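PDB 2I6D: RNA methyltransferase, TrmH family from Porphyromonas gingivalis, which probably binds RNA and transfers methyl groups to it, as other members of the knotted TrmH family of SAM-dependent methyltransferases do. Local coordinates for residues A[114-119]-A[241-246]. Sequence-based numbering, arbitrary orientation.
Sequences PGNVGT and NVAIAT. With ACY (acetic acid), chain B.
Asn-241 and Asn-116 meet amide to amide, tip to tip, each using both ends of its carboxamide at the start of a helix. The amide N-H of Asn-241 points almost straight at its acceptor, ND2 lying 3.2 Å from OD1 of Asn-116 (169° at the hydrogen). The two amide planes are turned 71° apart; the acceptor OD1 lies in the amide plane of Asn-241, whereas ND2 stands above the carbonyl plane of Asn-116 instead of on a lone pair. Asn-241 is the N-cap of helix 242-255: with CG anti to its backbone N (chi1 169°), OD1 swings back to accept from Ile-244 N at 3.2 Å, on an in-plane lone pair, and weakly from Ala-243 N. Asparagine suits this place because one oxygen can cap the helix while the NH2 remains available to the neighbour. Asn-116 divides its amide likewise: ND2 donates to O of an acetate, probably from the crystallisation liquor, at 3.0 Å, and the same acetate is held by Asp-113 N. Val-242 CG1 lies 3.8 Å from Asn-116 ND2, an apolar flank to this polar chain. One turn further on, Thr-119 turns its methyl CG2 to Ala-243 CB at 3.7 Å; the small alanine lets the nearly parallel helices draw together, its CA only 5.6 Å from that of Asn-116. Ile-120 also packs on Ala-243, while Val-242 rests on Leu-205 of the parallel sheet. Both helix 114-127, which follows strand 104-109, and the C-terminal helix 242-255 pack against this sheet of the knotted SPOUT methyltransferase fold. With Asp-113 N and Asn-116 ND2 donating near the positive end of helix 114-127, a carboxylate would probably be favoured, though that of Asp-113 would count against it.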
ATOM      1  N   PRO A 114      -1.685  10.065   1.797  1.00 32.14           N
ATOM      2  CA  PRO A 114      -1.488   8.851   2.597  1.00 32.22           C
ATOM      3  C   PRO A 114      -2.795   8.190   3.015  1.00 32.43           C
ATOM      4  O   PRO A 114      -2.897   6.964   2.974  1.00 32.33           O
ATOM      5  CB  PRO A 114      -0.703   9.361   3.825  1.00 31.80           C
ATOM      6  CG  PRO A 114      -0.056  10.595   3.365  1.00 32.56           C
ATOM      7  CD  PRO A 114      -0.960  11.218   2.359  1.00 31.87           C
ATOM      8  N   GLY A 115      -3.784   8.994   3.416  1.00 32.75           N
ATOM      9  CA  GLY A 115      -5.109   8.470   3.761  1.00 32.83           C
ATOM     10  C   GLY A 115      -5.730   7.684   2.627  1.00 33.23           C
ATOM     11  O   GLY A 115      -6.191   6.550   2.833  1.00 32.86           O
ATOM     12  N   ASN A 116      -5.758   8.284   1.431  1.00 32.71           N
ATOM     13  CA  ASN A 116      -6.309   7.636   0.248  1.00 32.79           C
ATOM     14  C   ASN A 116      -5.565   6.336  -0.071  1.00 33.35           C
ATOM     15  O   ASN A 116      -6.206   5.321  -0.381  1.00 32.35           O
ATOM     16  CB  ASN A 116      -6.292   8.576  -0.972  1.00 32.27           C
ATOM     17  CG  ASN A 116      -7.313   9.701  -0.853  1.00 34.47           C
ATOM     18  OD1 ASN A 116      -8.291   9.583  -0.119  1.00 34.22           O
ATOM     19  ND2 ASN A 116      -7.072  10.814  -1.548  1.00 34.75           N
ATOM     20  N   VAL A 117      -4.228   6.351   0.037  1.00 32.51           N
ATOM     21  CA  VAL A 117      -3.456   5.158  -0.325  1.00 31.99           C
ATOM     22  C   VAL A 117      -3.765   4.017   0.645  1.00 32.01           C
ATOM     23  O   VAL A 117      -3.989   2.882   0.217  1.00 31.15           O
ATOM     24  CB  VAL A 117      -1.923   5.426  -0.446  1.00 32.82           C
ATOM     25  CG1 VAL A 117      -1.141   4.106  -0.589  1.00 32.08           C
ATOM     26  CG2 VAL A 117      -1.615   6.358  -1.657  1.00 31.13           C
ATOM     27  N   GLY A 118      -3.820   4.329   1.941  1.00 31.66           N
ATOM     28  CA  GLY A 118      -4.192   3.345   2.959  1.00 31.20           C
ATOM     29  C   GLY A 118      -5.563   2.748   2.707  1.00 32.11           C
ATOM     30  O   GLY A 118      -5.763   1.532   2.843  1.00 31.41           O
ATOM     31  N   THR A 119      -6.531   3.614   2.422  1.00 31.11           N
ATOM     32  CA  THR A 119      -7.882   3.145   2.135  1.00 31.37           C
ATOM     33  C   THR A 119      -7.877   2.213   0.922  1.00 30.93           C
ATOM     34  O   THR A 119      -8.577   1.191   0.919  1.00 30.61           O
ATOM     35  CB  THR A 119      -8.848   4.320   1.939  1.00 30.46           C
ATOM     36  OG1 THR A 119      -8.847   5.113   3.138  1.00 32.67           O
ATOM     37  CG2 THR A 119     -10.270   3.826   1.661  1.00 30.45           C
ATOM     38  N   ASN A 241     -13.829  10.935  -5.015  1.00 32.61           N
ATOM     39  CA  ASN A 241     -12.572  10.669  -4.327  1.00 32.38           C
ATOM     40  C   ASN A 241     -11.934   9.394  -4.936  1.00 31.45           C
ATOM     41  O   ASN A 241     -12.646   8.462  -5.301  1.00 31.97           O
ATOM     42  CB  ASN A 241     -12.868  10.513  -2.829  1.00 33.18           C
ATOM     43  CG  ASN A 241     -11.673   9.981  -2.050  1.00 36.62           C
ATOM     44  OD1 ASN A 241     -11.453   8.782  -1.998  1.00 38.03           O
ATOM     45  ND2 ASN A 241     -10.881  10.882  -1.468  1.00 35.49           N
ATOM     46  N   VAL A 242     -10.606   9.363  -5.077  1.00 29.65           N
ATOM     47  CA  VAL A 242      -9.960   8.226  -5.750  1.00 29.92           C
ATOM     48  C   VAL A 242     -10.181   6.882  -5.029  1.00 29.35           C
ATOM     49  O   VAL A 242     -10.303   5.855  -5.673  1.00 28.51           O
ATOM     50  CB  VAL A 242      -8.428   8.484  -5.993  1.00 29.92           C
ATOM     51  CG1 VAL A 242      -7.702   8.711  -4.677  1.00 30.61           C
ATOM     52  CG2 VAL A 242      -7.806   7.316  -6.777  1.00 31.53           C
ATOM     53  N   ALA A 243     -10.209   6.886  -3.699  1.00 29.31           N
ATOM     54  CA  ALA A 243     -10.405   5.627  -2.974  1.00 28.64           C
ATOM     55  C   ALA A 243     -11.856   5.146  -3.166  1.00 29.20           C
ATOM     56  O   ALA A 243     -12.129   3.946  -3.223  1.00 29.03           O
ATOM     57  CB  ALA A 243     -10.077   5.823  -1.480  1.00 29.40           C
ATOM     58  N   ILE A 244     -12.797   6.089  -3.190  1.00 29.09           N
ATOM     59  CA  ILE A 244     -14.202   5.762  -3.455  1.00 29.25           C
ATOM     60  C   ILE A 244     -14.334   5.131  -4.843  1.00 29.49           C
ATOM     61  O   ILE A 244     -14.972   4.072  -5.005  1.00 29.36           O
ATOM     62  CB  ILE A 244     -15.112   7.023  -3.313  1.00 28.96           C
ATOM     63  CG1 ILE A 244     -15.143   7.506  -1.851  1.00 30.34           C
ATOM     64  CG2 ILE A 244     -16.529   6.794  -3.897  1.00 29.50           C
ATOM     65  CD1 ILE A 244     -15.891   6.518  -0.871  1.00 34.12           C
ATOM     66  N   ALA A 245     -13.726   5.765  -5.850  1.00 29.86           N
ATOM     67  CA  ALA A 245     -13.777   5.255  -7.202  1.00 29.44           C
ATOM     68  C   ALA A 245     -13.136   3.866  -7.255  1.00 30.65           C
ATOM     69  O   ALA A 245     -13.664   2.956  -7.896  1.00 30.28           O
ATOM     70  CB  ALA A 245     -13.051   6.226  -8.182  1.00 30.44           C
ATOM     71  N   THR A 246     -12.023   3.694  -6.545  1.00 30.47           N
ATOM     72  CA  THR A 246     -11.348   2.390  -6.524  1.00 31.01           C
ATOM     73  C   THR A 246     -12.260   1.278  -5.975  1.00 30.45           C
ATOM     74  O   THR A 246     -12.298   0.173  -6.511  1.00 29.75           O
ATOM     75  CB  THR A 246     -10.053   2.482  -5.673  1.00 30.62           C
ATOM     76  OG1 THR A 246      -9.181   3.454  -6.248  1.00 31.64           O
ATOM     77  CG2 THR A 246      -9.332   1.132  -5.589  1.00 32.38           C
TER
HETATM   78  C   ACY B 301      -4.954  12.076  -4.055  1.00 38.64           C
HETATM   79  O   ACY B 301      -4.566  11.292  -3.216  1.00 36.60           O
HETATM   80  OXT ACY B 301      -6.181  12.296  -4.372  1.00 41.03           O
HETATM   81  CH3 ACY B 301      -3.826  12.780  -4.730  1.00 38.75           C